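Local coordinates for putative exported protein (Bordetella pertussis Tohama I, PDB 2PFZ) that binds pyroglutamic acid as an extracytoplasmic solute receptor, probably delivering it to a tripartite ATP-independent periplasmic (TRAP) transporter, at residues 139-144 / 175-181; 164-168 / 185-189. All coordinates share one frame; numbering follows the deposited sequence.

Contact 1: residues 139-144 / 175-181; sequences LKWRAY and VIDSYMS. With PCA (pyroglutamic acid), chain B.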
ATOM      1  N   LEU A 139      22.186  -4.482   5.223  1.00 27.31           N
ATOM      2  CA  LEU A 139      21.211  -5.385   4.605  1.00 26.51           C
ATOM      3  C   LEU A 139      21.086  -5.045   3.108  1.00 25.73           C
ATOM      4  O   LEU A 139      21.153  -3.875   2.757  1.00 25.39           O
ATOM      5  CB  LEU A 139      19.846  -5.282   5.329  1.00 26.85           C
ATOM      6  CG  LEU A 139      19.618  -6.186   6.561  1.00 27.22           C
ATOM      7  CD1 LEU A 139      18.285  -5.897   7.234  1.00 27.37           C
ATOM      8  CD2 LEU A 139      19.709  -7.667   6.144  1.00 27.90           C
ATOM      9  N   LYS A 140      20.945  -6.070   2.260  1.00 25.22           N
ATOM     10  CA  LYS A 140      20.670  -5.910   0.826  1.00 25.56           C
ATOM     11  C   LYS A 140      19.153  -5.801   0.680  1.00 23.60           C
ATOM     12  O   LYS A 140      18.467  -6.795   0.485  1.00 23.77           O
ATOM     13  CB  LYS A 140      21.169  -7.114   0.004  1.00 25.73           C
ATOM     14  CG  LYS A 140      22.689  -7.322  -0.026  1.00 28.09           C
ATOM     15  CD  LYS A 140      23.082  -8.348  -1.107  1.00 28.24           C
ATOM     16  CE  LYS A 140      22.914  -9.788  -0.626  1.00 31.07           C
ATOM     17  NZ  LYS A 140      23.162 -10.780  -1.717  1.00 36.19           N
ATOM     18  N   TRP A 141      18.646  -4.583   0.782  1.00 21.72           N
ATOM     19  CA  TRP A 141      17.232  -4.338   1.048  1.00 20.94           C
ATOM     20  C   TRP A 141      16.451  -4.091  -0.241  1.00 20.63           C
ATOM     21  O   TRP A 141      16.923  -3.374  -1.112  1.00 21.83           O
ATOM     22  CB  TRP A 141      17.172  -3.103   1.926  1.00 22.40           C
ATOM     23  CG  TRP A 141      15.858  -2.665   2.483  1.00 21.16           C
ATOM     24  CD1 TRP A 141      14.859  -2.014   1.814  1.00 24.49           C
ATOM     25  CD2 TRP A 141      15.462  -2.702   3.864  1.00 21.23           C
ATOM     26  NE1 TRP A 141      13.837  -1.685   2.692  1.00 22.18           N
ATOM     27  CE2 TRP A 141      14.195  -2.074   3.956  1.00 22.35           C
ATOM     28  CE3 TRP A 141      16.065  -3.201   5.041  1.00 24.01           C
ATOM     29  CZ2 TRP A 141      13.490  -1.957   5.172  1.00 23.87           C
ATOM     30  CZ3 TRP A 141      15.364  -3.085   6.271  1.00 21.71           C
ATOM     31  CH2 TRP A 141      14.089  -2.456   6.320  1.00 22.45           C
ATOM     32  N   ARG A 142      15.283  -4.700  -0.352  1.00 19.11           N
ATOM     33  CA  ARG A 142      14.353  -4.421  -1.438  1.00 18.78           C
ATOM     34  C   ARG A 142      13.342  -3.358  -0.990  1.00 18.41           C
ATOM     35  O   ARG A 142      12.558  -3.571  -0.051  1.00 18.47           O
ATOM     36  CB  ARG A 142      13.652  -5.703  -1.877  1.00 18.20           C
ATOM     37  CG  ARG A 142      12.509  -5.506  -2.917  1.00 18.10           C
ATOM     38  CD  ARG A 142      11.118  -5.460  -2.232  1.00 17.21           C
ATOM     39  NE  ARG A 142      10.015  -5.232  -3.174  1.00 16.78           N
ATOM     40  CZ  ARG A 142       8.728  -5.318  -2.839  1.00 17.45           C
ATOM     41  NH1 ARG A 142       8.376  -5.663  -1.591  1.00 17.85           N
ATOM     42  NH2 ARG A 142       7.794  -5.075  -3.758  1.00 17.93           N
ATOM     43  N   ALA A 143      13.374  -2.214  -1.663  1.00 17.74           N
ATOM     44  CA  ALA A 143      12.388  -1.174  -1.424  1.00 16.81           C
ATOM     45  C   ALA A 143      11.245  -1.406  -2.391  1.00 16.52           C
ATOM     46  O   ALA A 143      11.430  -2.001  -3.446  1.00 15.96           O
ATOM     47  CB  ALA A 143      12.989   0.210  -1.643  1.00 17.28           C
ATOM     48  N   TYR A 144      10.053  -0.958  -2.005  1.00 15.63           N
ATOM     49  CA  TYR A 144       8.907  -0.939  -2.912  1.00 15.29           C
ATOM     50  C   TYR A 144       8.380   0.492  -3.087  1.00 14.92           C
ATOM     51  O   TYR A 144       7.384   0.721  -3.781  1.00 16.70           O
ATOM     52  CB  TYR A 144       7.816  -1.910  -2.403  1.00 14.71           C
ATOM     53  CG  TYR A 144       7.162  -1.570  -1.068  1.00 15.01           C
ATOM     54  CD1 TYR A 144       7.359  -2.385   0.056  1.00 14.96           C
ATOM     55  CD2 TYR A 144       6.347  -0.434  -0.926  1.00 14.81           C
ATOM     56  CE1 TYR A 144       6.757  -2.080   1.280  1.00 15.15           C
ATOM     57  CE2 TYR A 144       5.734  -0.115   0.293  1.00 14.59           C
ATOM     58  CZ  TYR A 144       5.944  -0.960   1.398  1.00 15.59           C
ATOM     59  OH  TYR A 144       5.345  -0.692   2.607  1.00 15.00           O
ATOM     60  N   VAL A 175      19.748 -10.563  -5.625  1.00 31.05           N
ATOM     61  CA  VAL A 175      19.993  -9.123  -5.644  1.00 30.72           C
ATOM     62  C   VAL A 175      19.636  -8.484  -4.300  1.00 29.81           C
ATOM     63  O   VAL A 175      20.235  -7.474  -3.900  1.00 30.21           O
ATOM     64  CB  VAL A 175      19.212  -8.429  -6.804  1.00 30.85           C
ATOM     65  CG1 VAL A 175      19.444  -6.937  -6.794  1.00 32.24           C
ATOM     66  CG2 VAL A 175      19.626  -9.027  -8.169  1.00 31.64           C
ATOM     67  N   ILE A 176      18.649  -9.067  -3.614  1.00 29.11           N
ATOM     68  CA  ILE A 176      18.189  -8.593  -2.299  1.00 27.77           C
ATOM     69  C   ILE A 176      17.981  -9.770  -1.345  1.00 27.21           C
ATOM     70  O   ILE A 176      17.578 -10.848  -1.778  1.00 27.24           O
ATOM     71  CB  ILE A 176      16.874  -7.740  -2.412  1.00 27.67           C
ATOM     72  CG1 ILE A 176      15.673  -8.574  -2.914  1.00 27.33           C
ATOM     73  CG2 ILE A 176      17.104  -6.501  -3.261  1.00 27.25           C
ATOM     74  CD1 ILE A 176      14.785  -9.175  -1.767  1.00 26.17           C
ATOM     75  N   ASP A 177      18.247  -9.552  -0.056  1.00 26.48           N
ATOM     76  CA  ASP A 177      18.209 -10.614   0.970  1.00 25.93           C
ATOM     77  C   ASP A 177      17.196 -10.331   2.088  1.00 24.54           C
ATOM     78  O   ASP A 177      17.034 -11.135   3.033  1.00 23.91           O
ATOM     79  CB  ASP A 177      19.611 -10.819   1.598  1.00 26.90           C
ATOM     80  CG  ASP A 177      20.199  -9.533   2.221  1.00 28.52           C
ATOM     81  OD1 ASP A 177      19.453  -8.586   2.535  1.00 31.82           O
ATOM     82  OD2 ASP A 177      21.438  -9.452   2.428  1.00 32.39           O
ATOM     83  N   SER A 178      16.560  -9.162   1.995  1.00 22.95           N
ATOM     84  CA  SER A 178      15.722  -8.621   3.058  1.00 21.50           C
ATOM     85  C   SER A 178      14.811  -7.546   2.466  1.00 21.03           C
ATOM     86  O   SER A 178      15.117  -6.978   1.421  1.00 20.85           O
ATOM     87  CB  SER A 178      16.586  -7.984   4.153  1.00 21.62           C
ATOM     88  OG  SER A 178      17.299  -6.852   3.650  1.00 20.65           O
ATOM     89  N   TYR A 179      13.702  -7.293   3.155  1.00 20.82           N
ATOM     90  CA  TYR A 179      12.792  -6.198   2.867  1.00 19.21           C
ATOM     91  C   TYR A 179      11.689  -6.021   3.920  1.00 18.85           C
ATOM     92  O   TYR A 179      11.419  -6.914   4.707  1.00 18.95           O
ATOM     93  CB  TYR A 179      12.178  -6.321   1.468  1.00 19.11           C
ATOM     94  CG  TYR A 179      11.211  -7.445   1.226  1.00 18.57           C
ATOM     95  CD1 TYR A 179      11.668  -8.738   0.958  1.00 18.32           C
ATOM     96  CD2 TYR A 179       9.824  -7.212   1.186  1.00 15.31           C
ATOM     97  CE1 TYR A 179      10.775  -9.775   0.706  1.00 17.76           C
ATOM     98  CE2 TYR A 179       8.933  -8.249   0.956  1.00 17.63           C
ATOM     99  CZ  TYR A 179       9.413  -9.533   0.707  1.00 19.00           C
ATOM    100  OH  TYR A 179       8.538 -10.580   0.436  1.00 19.55           O
ATOM    101  N   MET A 180      11.046  -4.857   3.915  1.00 18.23           N
ATOM    102  CA  MET A 180       9.804  -4.692   4.673  1.00 17.55           C
ATOM    103  C   MET A 180       8.587  -4.745   3.762  1.00 18.09           C
ATOM    104  O   MET A 180       8.613  -4.200   2.662  1.00 17.76           O
ATOM    105  CB  MET A 180       9.808  -3.447   5.537  1.00 17.72           C
ATOM    106  CG  MET A 180      10.811  -3.551   6.694  1.00 15.84           C
ATOM    107  SD  MET A 180      10.806  -2.131   7.786  1.00 18.04           S
ATOM    108  CE  MET A 180       9.314  -2.435   8.727  1.00 16.71           C
ATOM    109  N   SER A 181       7.586  -5.507   4.207  1.00 18.11           N
ATOM    110  CA  SER A 181       6.305  -5.701   3.504  1.00 17.07           C
ATOM    111  C   SER A 181       5.363  -6.482   4.429  1.00 17.52           C
ATOM    112  O   SER A 181       5.638  -6.640   5.624  1.00 16.44           O
ATOM    113  CB  SER A 181       6.486  -6.491   2.208  1.00 17.70           C
ATOM    114  OG  SER A 181       5.308  -6.436   1.412  1.00 16.73           O
TER
HETATM  115  N   PCA B   1       3.143  -5.372  -0.274  1.00 15.94           N
HETATM  116  CA  PCA B   1       3.421  -4.424  -1.370  1.00 16.87           C
HETATM  117  CB  PCA B   1       3.328  -2.979  -0.881  1.00 16.52           C
HETATM  118  CG  PCA B   1       3.016  -3.054   0.602  1.00 15.73           C
HETATM  119  CD  PCA B   1       2.866  -4.524   0.863  1.00 15.83           C
HETATM  120  OE  PCA B   1       2.493  -4.985   1.952  1.00 15.77           O
HETATM  121  C   PCA B   1       4.849  -4.667  -1.803  1.00 17.64           C
HETATM  122  O   PCA B   1       5.276  -4.265  -2.893  1.00 17.85           O
HETATM  123  OXT PCA B   1       5.601  -5.288  -1.034  1.00 17.91           O
HETATM  124  O   HOH W   1      10.899  -2.614   1.983  1.00 14.64           O

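Contact 2: residues 164-168 / 185-189; sequences QAELA and TGFDT. With PCA (pyroglutamic acid), chain B.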
ATOM      1  N   GLN A 164       6.574  -5.616  -6.931  1.00 17.80           N
ATOM      2  CA  GLN A 164       6.191  -6.950  -6.466  1.00 19.54           C
ATOM      3  C   GLN A 164       6.213  -7.971  -7.603  1.00 19.84           C
ATOM      4  O   GLN A 164       6.557  -9.132  -7.389  1.00 19.91           O
ATOM      5  CB  GLN A 164       4.806  -6.984  -5.790  1.00 18.98           C
ATOM      6  CG  GLN A 164       4.549  -8.331  -5.124  1.00 19.77           C
ATOM      7  CD  GLN A 164       3.296  -8.385  -4.247  1.00 19.91           C
ATOM      8  OE1 GLN A 164       2.528  -9.349  -4.300  1.00 22.75           O
ATOM      9  NE2 GLN A 164       3.108  -7.376  -3.433  1.00 17.55           N
ATOM     10  N   ALA A 165       5.827  -7.528  -8.803  1.00 21.29           N
ATOM     11  CA  ALA A 165       5.822  -8.392  -9.994  1.00 22.03           C
ATOM     12  C   ALA A 165       7.200  -8.955 -10.368  1.00 23.00           C
ATOM     13  O   ALA A 165       7.274  -9.981 -11.073  1.00 22.25           O
ATOM     14  CB  ALA A 165       5.192  -7.669 -11.199  1.00 22.34           C
ATOM     15  N   GLU A 166       8.263  -8.279  -9.903  1.00 23.74           N
ATOM     16  CA  GLU A 166       9.664  -8.694 -10.103  1.00 25.43           C
ATOM     17  C   GLU A 166      10.380  -9.199  -8.852  1.00 25.24           C
ATOM     18  O   GLU A 166      11.590  -9.453  -8.891  1.00 25.16           O
ATOM     19  CB  GLU A 166      10.501  -7.551 -10.685  1.00 25.73           C
ATOM     20  CG  GLU A 166      10.342  -7.371 -12.173  1.00 29.57           C
ATOM     21  CD  GLU A 166       9.086  -6.641 -12.517  1.00 31.17           C
ATOM     22  OE1 GLU A 166       8.879  -5.530 -11.973  1.00 37.23           O
ATOM     23  OE2 GLU A 166       8.296  -7.170 -13.332  1.00 35.35           O
ATOM     24  N   LEU A 167       9.654  -9.345  -7.748  1.00 25.17           N
ATOM     25  CA  LEU A 167      10.297  -9.661  -6.458  1.00 25.61           C
ATOM     26  C   LEU A 167      10.811 -11.098  -6.387  1.00 26.09           C
ATOM     27  O   LEU A 167      11.921 -11.353  -5.929  1.00 25.91           O
ATOM     28  CB  LEU A 167       9.306  -9.442  -5.310  1.00 25.18           C
ATOM     29  CG  LEU A 167       9.757  -8.829  -3.982  1.00 26.05           C
ATOM     30  CD1 LEU A 167       8.713  -9.069  -2.902  1.00 22.81           C
ATOM     31  CD2 LEU A 167      11.138  -9.192  -3.506  1.00 25.89           C
ATOM     32  N   ALA A 168       9.994 -12.039  -6.822  1.00 27.20           N
ATOM     33  CA  ALA A 168      10.389 -13.447  -6.769  1.00 27.95           C
ATOM     34  C   ALA A 168      11.725 -13.668  -7.493  1.00 28.84           C
ATOM     35  O   ALA A 168      12.630 -14.335  -6.970  1.00 28.79           O
ATOM     36  CB  ALA A 168       9.287 -14.317  -7.350  1.00 27.87           C
ATOM     37  N   THR A 185       2.331 -10.253   0.825  1.00 17.17           N
ATOM     38  CA  THR A 185       3.400 -10.231  -0.194  1.00 18.05           C
ATOM     39  C   THR A 185       4.421 -11.332   0.003  1.00 18.75           C
ATOM     40  O   THR A 185       4.816 -12.000  -0.968  1.00 18.96           O
ATOM     41  CB  THR A 185       4.073  -8.862  -0.282  1.00 18.13           C
ATOM     42  OG1 THR A 185       3.114  -7.920  -0.749  1.00 17.41           O
ATOM     43  CG2 THR A 185       5.246  -8.892  -1.257  1.00 18.93           C
ATOM     44  N   GLY A 186       4.847 -11.524   1.253  1.00 19.06           N
ATOM     45  CA  GLY A 186       5.760 -12.636   1.575  1.00 20.41           C
ATOM     46  C   GLY A 186       5.239 -13.969   1.083  1.00 21.38           C
ATOM     47  O   GLY A 186       5.964 -14.728   0.433  1.00 21.25           O
ATOM     48  N   PHE A 187       3.976 -14.260   1.390  1.00 22.30           N
ATOM     49  CA  PHE A 187       3.356 -15.509   0.962  1.00 23.12           C
ATOM     50  C   PHE A 187       3.208 -15.584  -0.557  1.00 23.52           C
ATOM     51  O   PHE A 187       3.609 -16.581  -1.178  1.00 23.92           O
ATOM     52  CB  PHE A 187       1.991 -15.690   1.630  1.00 23.46           C
ATOM     53  CG  PHE A 187       1.367 -17.028   1.379  1.00 25.55           C
ATOM     54  CD1 PHE A 187       1.762 -18.142   2.121  1.00 26.93           C
ATOM     55  CD2 PHE A 187       0.381 -17.176   0.410  1.00 26.55           C
ATOM     56  CE1 PHE A 187       1.179 -19.398   1.886  1.00 27.28           C
ATOM     57  CE2 PHE A 187      -0.211 -18.427   0.175  1.00 27.42           C
ATOM     58  CZ  PHE A 187       0.194 -19.534   0.928  1.00 25.78           C
ATOM     59  N   ASP A 188       2.641 -14.539  -1.153  1.00 23.49           N
ATOM     60  CA  ASP A 188       2.307 -14.565  -2.583  1.00 23.72           C
ATOM     61  C   ASP A 188       3.514 -14.642  -3.520  1.00 23.97           C
ATOM     62  O   ASP A 188       3.366 -14.966  -4.709  1.00 25.33           O
ATOM     63  CB  ASP A 188       1.458 -13.351  -2.958  1.00 23.57           C
ATOM     64  CG  ASP A 188       0.037 -13.426  -2.432  1.00 22.72           C
ATOM     65  OD1 ASP A 188      -0.485 -14.520  -2.111  1.00 23.73           O
ATOM     66  OD2 ASP A 188      -0.576 -12.359  -2.354  1.00 22.12           O
ATOM     67  N   THR A 189       4.697 -14.327  -3.000  1.00 23.45           N
ATOM     68  CA  THR A 189       5.925 -14.347  -3.788  1.00 23.32           C
ATOM     69  C   THR A 189       6.804 -15.522  -3.360  1.00 23.82           C
ATOM     70  O   THR A 189       7.962 -15.660  -3.807  1.00 24.00           O
ATOM     71  CB  THR A 189       6.716 -13.018  -3.665  1.00 22.89           C
ATOM     72  OG1 THR A 189       7.067 -12.767  -2.290  1.00 22.45           O
ATOM     73  CG2 THR A 189       5.926 -11.831  -4.267  1.00 22.66           C
TER
HETATM   74  N   PCA B   1       3.143  -5.372  -0.274  1.00 15.94           N
HETATM   75  CA  PCA B   1       3.421  -4.424  -1.370  1.00 16.87           C
HETATM   76  CB  PCA B   1       3.328  -2.979  -0.881  1.00 16.52           C
HETATM   77  CG  PCA B   1       3.016  -3.054   0.602  1.00 15.73           C
HETATM   78  CD  PCA B   1       2.866  -4.524   0.863  1.00 15.83           C
HETATM   79  OE  PCA B   1       2.493  -4.985   1.952  1.00 15.77           O
HETATM   80  C   PCA B   1       4.849  -4.667  -1.803  1.00 17.64           C
HETATM   81  O   PCA B   1       5.276  -4.265  -2.893  1.00 17.85           O
HETATM   82  OXT PCA B   1       5.601  -5.288  -1.034  1.00 17.91           O

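Contact 1: residues 139-144 / 175-181
Trp141 and Met180 pack where strands 140-143 and 178-181 run parallel as neighbours in a mixed sheet. Met180 CG lies 3.5 Å from Trp141 CZ2, and its SD sits at the edge of the six-membered ring, a Met-aromatic contact. Arg142 N bonds to Ser178 O (2.9 Å), but farther along the strands diverge, and water 1 fills in: it donates to Arg142 O and Met180 O and accepts a weak bond from Trp141 NE1. Arg142 reaches past Tyr179 toward the ligand, its CG anti to the backbone N (chi1 173°) and its chain bent at chi2; guanidinium and phenol planes stand nearly perpendicular, 87° apart. NH1 donates to PCA OXT (2.9 Å) and NH2 to PCA O (2.8 Å), a two-pronged grip that Ser181 OG joins with a bond to OXT. Val162 O, taking a bond from NE, steadies the guanidinium from behind. Tyr144 lays one ring face over the ligand, PCA CB 3.8 Å above its centre, while Met180 O meets the ring edge in plane. At the other end the packing gives way to a more exposed margin. There Asp177 N bonds to Lys140 O (2.8 Å), the Asp177 carboxylate takes only weak bonds from Lys140 N, and the Lys140 chain crosses it at about a right angle on its way to Gly174 O. Ser178 OG donates to Asp177 OD1, helping to hold that carboxylate. Arginine, serine and tyrosine face together make a site suited to a small ring bearing a carboxylate, consistent with a DctP receptor for pyroglutamate.

Contact 2: residues 164-168 / 185-189
Thr185 OG1 is the polar atom on which this contact turns: the ring nitrogen of the ligand, PCA N, donates to it over 2.6 Å in a nearly straight bond (166° at the hydrogen), and Gln164 NE2 lies 2.7 Å from the same Thr185 OG1. The hydroxyl is placed beside its own backbone N (chi1 -65°), which turns the methyl CG2 toward the other segment. Gln164 comes from the opposite direction, an extended chain whose amide also passes against that methyl, NE2 to Thr185 CG2 being 3.4 Å. Farther from the ligand the contact becomes apolar. Leu167 CD1 packs on Thr185 CG2 at 3.8 Å, and Thr189 CG2 meets Gln164 CG at 3.9 Å. Thr189 OG1 turns back to its own helix and donates to Thr185 O (2.7 Å), tilted 30° from the carbonyl plane; Thr191 OG1 is a second partner. On the more exposed side Ala168 CB merely approaches Thr189 O. The contact thus joins the start of helix 167-172 to the end of helix 183-188, with Tyr179 of strand 178-181 touching Leu167, Thr185 and Thr189, and Arg142 of strand 140-143 lying against Gln164 and Leu167.

How the contacts relate
The two contacts interleave along the chain and share one ligand, their centres about 12 Å apart. Contact 1 is buried and built on backbone pairing within a sheet; contact 2 is smaller, partly buried, and joins two helix ends through side chains. Their chemistry divides pyroglutamate accordingly: the strands of 139-144 and 175-181 present charge and hydroxyl to its carboxylate, whereas 185-189 receives its ring nitrogen. Strand 178-181 sits in the chain between helices 167-172 and 183-188, and the contacts meet directly where Leu167 CD1 packs 3.7 Å from Arg142 NH1 and equally near Tyr179 OH.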